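Local structure of amidohydrolase (Pseudomonas aeruginosa, 2I5G) at residues Leu186-Asn192 / Pro215-Lys219; Phe207-Phe213 / Ala243-Asp249; Asp222-Asp226 / Pro281-Arg285. The protein probably acts as a metal-dependent dipeptidase of the M19 (membrane dipeptidase) family, hydrolases built on a TIM barrel. The protein carries 2 engineered substitutions. All coordinates share one frame. Residues are numbered along the deposited sequence.

Interaction 1: Leu186-Asn192 / Pro215-Lys219; sequences LKEHPRN and PFLKK
F216 (chi1 m) turns the edge of its ring to the face of the H189 imidazole, planes at 57° and centroids 4.3 Å apart, a T-shaped (edge-to-face) pair with F216 CE1 3.1 Å from H189 NE2. P215 and F216 end a 3-10 segment that begins earlier in the chain. R191 covers a face of the F216 ring with its CB, and R191 NE comes to 3.2 Å from F216 CE2, while its guanidinium NH2 bonds to the carbonyl of H180. A type I turn from H189 to N192 presents these groups, with N192 N bonded to H189 O (3.1 Å) and R191 N to H189 ND1 (2.8 Å). H189, chi1 t, has the unusual backbone angles 11/135. N192 is chi1 m: ND2 gives a weak hydrogen bond across to F216 O (3.3 Å); within its own segment it also bonds to K187 O (2.7 Å), an oxygen whose position is less certain. N192 OD1 lies 3.4 Å from F216 CB. The segments run in opposite senses, K187 CA 4.9 Å from K218 CA and H189 CA 6.3 Å from F216 CA. K187 CG packs 3.4 Å from L217 O, and L186 CB 4.3 Å from CB of K218, whose side chain is fully extended. Two loops that follow successive strands, 177-181 and 207-210, thus lock together, as is typical of the beta-alpha loops at the C-terminal mouth of a TIM barrel.

Interaction 2: Phe207-Phe213 / Ala243-Asp249; sequences FVGVTMF and AIGIGTD
Strands 207-210 and 244-246 run side by side and parallel, their axes 4.3 Å apart at closest and crossing at -36°. V208 pairs with I244, G209 with G245 and V210 with I246, at CA-CA distances of 4.9, 4.4 and 5.2 Å. Hydrogen bonds climb the ladder alternately: V208 N to A243 O (2.8 Å), G245 N to V208 O (2.9 Å), V210 N to G245 O (2.9 Å) and G247 N to V210 O (3.0 Å). Short CA-H...O contacts fill the gaps, such as G209 CA to G245 O at 3.2 Å. V208, V210, I244 and I246 share one face, where V210 CG2 meets I244 CG1 at 4.1 Å. On the other face glycines leave room: the F207 ring (chi1 t) swings over the neighbouring strand, its CZ 3.5 Å from G245 N, where any CB on G245 would clash. Beyond the strands, T211 OG1 (chi1 t) sits 2.9 Å from T248 O and 3.0 Å from G247 O. M212, a selenomethionine with chi1 p, brings CE to 3.3 Å from T248 CG2, and F213 CD1 lies 3.6 Å from OD2 of D249, whose backbone is left-handed (78/40). This is a right-handed beta-alpha-beta unit of the TIM barrel: connecting helix 225-239 covers the valine-isoleucine face through Y228, I232 and M236, strand 177-181 bonds to the far side of 207-210, and D14 of strand 13-17 bonds to T248 OG1 beside strand 244-246.

Interaction 3: Asp222-Asp226 / Pro281-Arg285; sequences DSTID and PLGIR
A short backbone clasp joins the start of helix 225-239 to the loop between helices 256-263 and 291-299, toward the periphery of the barrel, about 19 Å from the chain's centre to the centre of the contact. Two hydrogen bonds make it, L282 N to S223 O (3.2 Å) and I225 N to L282 O (2.7 Å), forming a single bridge between T224 and L282, with CA of T224 4.4 Å from CA of P281. P281 to I284 form a type II turn, I284 N bonding to P281 O at 3.2 Å. G283, at 115/-14, supplies the turn's glycine, and a CB there would run into I225 CB. The I225 side chain lies across this turn, CG1 3.8 Å from both G283 C and I284 CG2, and also touches L293 and T296 of helix 291-299. P281 packs against the T224 backbone, its CB 3.7 Å from T224 O. T224 (chi1 p) is the N-cap, OG1 accepting a weak bond from D226 N (3.3 Å), and T224 N donates to D227 OD2; D226 itself pairs with R300. What results is an N-capped helix start whose first turn is pinned by a glycine-containing type II turn from a later loop.

Overall arrangement
Along the chain the segments come in the order 186-192, 207-213, 215-219, 222-226, 243-249, 281-285. Interaction 1 opens first and closes a loop that spans helix 195-203 and strand 207-210. Interaction 2 starts within that loop and ends beyond it, so the two cross; interaction 3 in turn opens between the segments of interaction 2 and closes after them, crossing it as well, while interactions 1 and 3 follow in series. L217 is shared ground, its CD1 3.3 Å from M212 O and 3.6 Å from P281 CG. Together they join the loops after strands 177-181 and 207-210 (1), strands 207-210 and 244-246 (2), and the start of helix 225-239 with the loop before helix 291-299 (3).

Interaction 1: Leu186-Asn192 / Pro215-Lys219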
# COMPACT_ATOMS: atom_id res chain seq x y z
N LEU A 186 15.23 -27.45 4.89
CA LEU A 186 16.46 -27.54 5.66
C LEU A 186 16.36 -26.66 6.91
O LEU A 186 16.95 -26.96 7.93
CB LEU A 186 17.65 -27.09 4.81
CG LEU A 186 17.91 -27.89 3.54
CD1 LEU A 186 19.08 -27.29 2.78
CD2 LEU A 186 18.19 -29.34 3.90
N LYS A 187 15.59 -25.58 6.79
CA LYS A 187 15.37 -24.62 7.88
C LYS A 187 13.96 -24.04 7.69
O LYS A 187 13.64 -23.53 6.61
CB LYS A 187 16.41 -23.50 7.79
CG LYS A 187 17.02 -23.08 9.12
CD LYS A 187 16.02 -22.43 10.06
CE LYS A 187 16.68 -22.04 11.37
NZ LYS A 187 15.75 -21.35 12.31
N GLU A 188 13.13 -24.09 8.72
CA GLU A 188 11.76 -23.59 8.60
C GLU A 188 11.58 -22.14 8.19
O GLU A 188 10.89 -21.86 7.21
CB GLU A 188 10.99 -23.84 9.90
CG GLU A 188 10.44 -25.25 9.97
CD GLU A 188 9.79 -25.67 8.66
OE1 GLU A 188 8.87 -24.96 8.19
OE2 GLU A 188 10.21 -26.70 8.08
N HIS A 189 12.19 -21.23 8.94
CA HIS A 189 12.11 -19.78 8.69
C HIS A 189 11.12 -19.23 7.65
O HIS A 189 11.00 -19.74 6.54
CB HIS A 189 13.51 -19.24 8.35
CG HIS A 189 13.64 -17.76 8.51
ND1 HIS A 189 13.03 -16.86 7.66
CD2 HIS A 189 14.25 -17.01 9.47
CE1 HIS A 189 13.26 -15.63 8.08
NE2 HIS A 189 13.99 -15.70 9.18
N PRO A 190 10.41 -18.14 8.01
CA PRO A 190 9.42 -17.48 7.15
C PRO A 190 9.89 -17.08 5.74
O PRO A 190 9.07 -16.94 4.83
CB PRO A 190 9.02 -16.27 7.98
CG PRO A 190 9.12 -16.77 9.38
CD PRO A 190 10.43 -17.52 9.35
N ARG A 191 11.19 -16.88 5.55
CA ARG A 191 11.66 -16.49 4.23
C ARG A 191 12.13 -17.62 3.33
O ARG A 191 12.41 -17.41 2.15
CB ARG A 191 12.74 -15.41 4.33
CG ARG A 191 12.49 -14.29 3.34
CD ARG A 191 13.42 -13.11 3.48
NE ARG A 191 14.76 -13.37 2.95
CZ ARG A 191 15.01 -13.96 1.79
NH1 ARG A 191 14.02 -14.37 1.01
NH2 ARG A 191 16.27 -14.13 1.39
N ASN A 192 12.22 -18.83 3.88
CA ASN A 192 12.63 -19.98 3.09
C ASN A 192 11.45 -20.51 2.28
O ASN A 192 10.29 -20.27 2.64
CB ASN A 192 13.18 -21.09 3.99
CG ASN A 192 14.57 -20.78 4.49
OD1 ASN A 192 15.27 -19.95 3.92
ND2 ASN A 192 14.98 -21.47 5.54
N PRO A 215 21.11 -16.50 9.10
CA PRO A 215 19.81 -16.73 9.73
C PRO A 215 18.94 -17.82 9.10
O PRO A 215 18.27 -18.57 9.81
CB PRO A 215 19.14 -15.35 9.63
CG PRO A 215 20.30 -14.43 9.78
CD PRO A 215 21.34 -15.06 8.89
N PHE A 216 18.98 -17.91 7.77
CA PHE A 216 18.16 -18.89 7.04
C PHE A 216 18.83 -20.23 6.73
O PHE A 216 18.25 -21.06 6.04
CB PHE A 216 17.65 -18.27 5.73
CG PHE A 216 17.23 -16.81 5.85
CD1 PHE A 216 16.62 -16.33 7.01
CD2 PHE A 216 17.43 -15.93 4.79
CE1 PHE A 216 16.23 -15.00 7.12
CE2 PHE A 216 17.04 -14.59 4.89
CZ PHE A 216 16.44 -14.13 6.06
N LEU A 217 20.03 -20.45 7.25
CA LEU A 217 20.73 -21.71 7.00
C LEU A 217 20.50 -22.70 8.13
O LEU A 217 20.35 -22.31 9.28
CB LEU A 217 22.23 -21.45 6.84
CG LEU A 217 22.63 -20.79 5.51
CD1 LEU A 217 24.02 -20.20 5.63
CD2 LEU A 217 22.56 -21.82 4.37
N LYS A 218 20.45 -23.99 7.78
CA LYS A 218 20.21 -25.03 8.77
C LYS A 218 21.17 -24.94 9.96
O LYS A 218 20.75 -25.12 11.11
CB LYS A 218 20.33 -26.41 8.13
CG LYS A 218 20.11 -27.54 9.13
CD LYS A 218 20.35 -28.91 8.51
CE LYS A 218 20.19 -30.00 9.55
NZ LYS A 218 20.51 -31.35 8.99
N LYS A 219 22.44 -24.67 9.70
CA LYS A 219 23.42 -24.57 10.78
C LYS A 219 23.69 -23.14 11.23
O LYS A 219 24.36 -22.92 12.23
CB LYS A 219 24.73 -25.24 10.38
CG LYS A 219 24.61 -26.75 10.16
CD LYS A 219 25.92 -27.47 10.46
CE LYS A 219 27.08 -26.87 9.68
NZ LYS A 219 28.40 -27.39 10.13

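Interaction 2: Phe207-Phe213 / Ala243-Asp249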
# COMPACT_ATOMS: atom_id res chain seq x y z
N PHE A 207 12.97 -19.12 -12.21
CA PHE A 207 14.39 -19.21 -11.88
C PHE A 207 14.56 -19.09 -10.38
O PHE A 207 13.73 -18.47 -9.71
CB PHE A 207 15.15 -18.08 -12.59
CG PHE A 207 16.64 -18.20 -12.49
CD1 PHE A 207 17.32 -19.15 -13.23
CD2 PHE A 207 17.35 -17.37 -11.62
CE1 PHE A 207 18.70 -19.29 -13.10
CE2 PHE A 207 18.73 -17.50 -11.49
CZ PHE A 207 19.40 -18.46 -12.23
N VAL A 208 15.62 -19.67 -9.84
CA VAL A 208 15.86 -19.60 -8.40
C VAL A 208 17.33 -19.39 -8.04
O VAL A 208 18.18 -20.22 -8.33
CB VAL A 208 15.42 -20.90 -7.69
CG1 VAL A 208 15.82 -20.84 -6.21
CG2 VAL A 208 13.91 -21.09 -7.85
N GLY A 209 17.61 -18.26 -7.40
CA GLY A 209 18.96 -17.96 -6.97
C GLY A 209 19.07 -18.34 -5.49
O GLY A 209 18.34 -17.79 -4.65
N VAL A 210 19.96 -19.28 -5.17
CA VAL A 210 20.14 -19.72 -3.79
C VAL A 210 21.02 -18.74 -3.03
O VAL A 210 22.07 -18.33 -3.53
CB VAL A 210 20.77 -21.12 -3.73
CG1 VAL A 210 20.78 -21.62 -2.30
CG2 VAL A 210 19.99 -22.07 -4.61
N THR A 211 20.59 -18.38 -1.83
CA THR A 211 21.33 -17.44 -0.99
C THR A 211 22.10 -18.15 0.12
O THR A 211 21.99 -19.36 0.30
CB THR A 211 20.38 -16.41 -0.35
OG1 THR A 211 21.14 -15.38 0.28
CG2 THR A 211 19.49 -17.08 0.70
N MSE A 212 22.87 -17.38 0.88
CA MSE A 212 23.68 -17.92 1.97
C MSE A 212 23.54 -17.15 3.29
O MSE A 212 24.41 -17.24 4.16
CB MSE A 212 25.15 -17.92 1.56
CG MSE A 212 25.66 -16.56 1.14
SE MSE A 212 27.57 -16.49 0.90
CE MSE A 212 27.64 -16.77 -1.00
N PHE A 213 22.45 -16.42 3.45
CA PHE A 213 22.25 -15.65 4.67
C PHE A 213 22.18 -16.54 5.91
O PHE A 213 21.27 -17.36 6.05
CB PHE A 213 20.98 -14.81 4.57
CG PHE A 213 21.01 -13.60 5.44
CD1 PHE A 213 21.95 -12.60 5.22
CD2 PHE A 213 20.10 -13.46 6.48
CE1 PHE A 213 21.99 -11.47 6.03
CE2 PHE A 213 20.13 -12.33 7.29
CZ PHE A 213 21.07 -11.34 7.07
N ALA A 243 17.36 -23.88 -14.07
CA ALA A 243 16.66 -22.83 -13.35
C ALA A 243 17.27 -22.46 -11.99
O ALA A 243 16.57 -21.96 -11.10
CB ALA A 243 15.21 -23.23 -13.16
N ILE A 244 18.57 -22.69 -11.83
CA ILE A 244 19.24 -22.40 -10.57
C ILE A 244 20.45 -21.48 -10.74
O ILE A 244 21.16 -21.55 -11.74
CB ILE A 244 19.69 -23.71 -9.88
CG1 ILE A 244 20.20 -23.42 -8.48
CG2 ILE A 244 20.80 -24.37 -10.70
CD1 ILE A 244 20.67 -24.64 -7.75
N GLY A 245 20.67 -20.61 -9.76
CA GLY A 245 21.78 -19.68 -9.82
C GLY A 245 22.18 -19.19 -8.44
O GLY A 245 21.66 -19.67 -7.43
N ILE A 246 23.10 -18.23 -8.40
CA ILE A 246 23.57 -17.67 -7.14
C ILE A 246 22.97 -16.31 -6.80
O ILE A 246 22.77 -15.47 -7.67
CB ILE A 246 25.11 -17.54 -7.16
CG1 ILE A 246 25.74 -18.93 -7.16
CG2 ILE A 246 25.60 -16.75 -5.95
CD1 ILE A 246 25.30 -19.80 -5.99
N GLY A 247 22.68 -16.13 -5.51
CA GLY A 247 22.13 -14.89 -4.98
C GLY A 247 22.63 -14.76 -3.54
O GLY A 247 21.85 -14.84 -2.58
N THR A 248 23.94 -14.57 -3.39
CA THR A 248 24.59 -14.49 -2.08
C THR A 248 23.90 -13.63 -1.03
O THR A 248 23.75 -14.06 0.12
CB THR A 248 26.03 -13.97 -2.19
OG1 THR A 248 26.02 -12.56 -2.44
CG2 THR A 248 26.75 -14.67 -3.32
N ASP A 249 23.50 -12.43 -1.41
CA ASP A 249 22.84 -11.54 -0.47
C ASP A 249 23.94 -10.93 0.41
O ASP A 249 23.77 -10.79 1.62
CB ASP A 249 21.83 -12.32 0.38
CG ASP A 249 20.87 -11.43 1.14
OD1 ASP A 249 20.67 -10.27 0.72
OD2 ASP A 249 20.30 -11.89 2.15

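Interaction 3: Asp222-Asp226 / Pro281-Arg285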
# COMPACT_ATOMS: atom_id res chain seq x y z
N ASP A 222 27.22 -21.27 12.15
CA ASP A 222 28.21 -22.34 12.19
C ASP A 222 28.32 -23.00 10.81
O ASP A 222 29.00 -24.02 10.65
CB ASP A 222 27.81 -23.39 13.22
CG ASP A 222 28.05 -22.93 14.64
OD1 ASP A 222 27.63 -23.65 15.57
OD2 ASP A 222 28.66 -21.86 14.82
N SER A 223 27.65 -22.41 9.83
CA SER A 223 27.66 -22.94 8.48
C SER A 223 29.01 -22.69 7.80
O SER A 223 29.75 -21.77 8.17
CB SER A 223 26.54 -22.29 7.67
OG SER A 223 25.28 -22.53 8.28
N THR A 224 29.32 -23.52 6.82
CA THR A 224 30.56 -23.40 6.07
C THR A 224 30.24 -23.33 4.58
O THR A 224 29.10 -23.56 4.17
CB THR A 224 31.49 -24.60 6.31
OG1 THR A 224 30.94 -25.77 5.70
CG2 THR A 224 31.65 -24.84 7.80
N ILE A 225 31.26 -23.03 3.78
CA ILE A 225 31.10 -22.92 2.35
C ILE A 225 30.39 -24.17 1.81
O ILE A 225 29.57 -24.09 0.90
CB ILE A 225 32.50 -22.69 1.69
CG1 ILE A 225 32.38 -21.70 0.52
CG2 ILE A 225 33.13 -24.00 1.26
CD1 ILE A 225 31.59 -22.20 -0.63
N ASP A 226 30.67 -25.32 2.42
CA ASP A 226 30.07 -26.60 2.03
C ASP A 226 28.58 -26.69 2.34
O ASP A 226 27.83 -27.30 1.59
CB ASP A 226 30.78 -27.76 2.73
CG ASP A 226 32.14 -28.05 2.13
OD1 ASP A 226 32.17 -28.61 1.01
OD2 ASP A 226 33.16 -27.72 2.76
N PRO A 281 28.82 -17.88 5.81
CA PRO A 281 29.47 -19.19 5.89
C PRO A 281 30.98 -19.07 5.74
O PRO A 281 31.46 -18.26 4.96
CB PRO A 281 28.83 -19.95 4.73
CG PRO A 281 27.45 -19.40 4.71
CD PRO A 281 27.71 -17.91 4.85
N LEU A 282 31.71 -19.87 6.51
CA LEU A 282 33.16 -19.85 6.46
C LEU A 282 33.63 -20.37 5.11
O LEU A 282 33.22 -21.44 4.67
CB LEU A 282 33.74 -20.70 7.59
CG LEU A 282 35.26 -20.89 7.62
CD1 LEU A 282 35.98 -19.55 7.67
CD2 LEU A 282 35.61 -21.74 8.83
N GLY A 283 34.49 -19.60 4.46
CA GLY A 283 34.98 -19.98 3.15
C GLY A 283 34.49 -19.00 2.11
O GLY A 283 34.98 -18.98 0.98
N ILE A 284 33.51 -18.18 2.49
CA ILE A 284 32.97 -17.18 1.58
C ILE A 284 32.32 -16.04 2.36
O ILE A 284 31.13 -15.74 2.20
CB ILE A 284 31.96 -17.81 0.58
CG1 ILE A 284 31.59 -16.78 -0.49
CG2 ILE A 284 30.73 -18.35 1.32
CD1 ILE A 284 30.81 -17.34 -1.65
N ARG A 285 33.12 -15.39 3.21
CA ARG A 285 32.68 -14.28 4.05
C ARG A 285 32.73 -12.93 3.32
O ARG A 285 32.07 -11.98 3.72
CB ARG A 285 33.55 -14.20 5.30
CG ARG A 285 33.44 -15.38 6.24
CD ARG A 285 32.41 -15.11 7.33
NE ARG A 285 32.33 -16.21 8.29
CZ ARG A 285 33.33 -16.62 9.06
NH1 ARG A 285 34.52 -16.04 8.99
NH2 ARG A 285 33.14 -17.61 9.93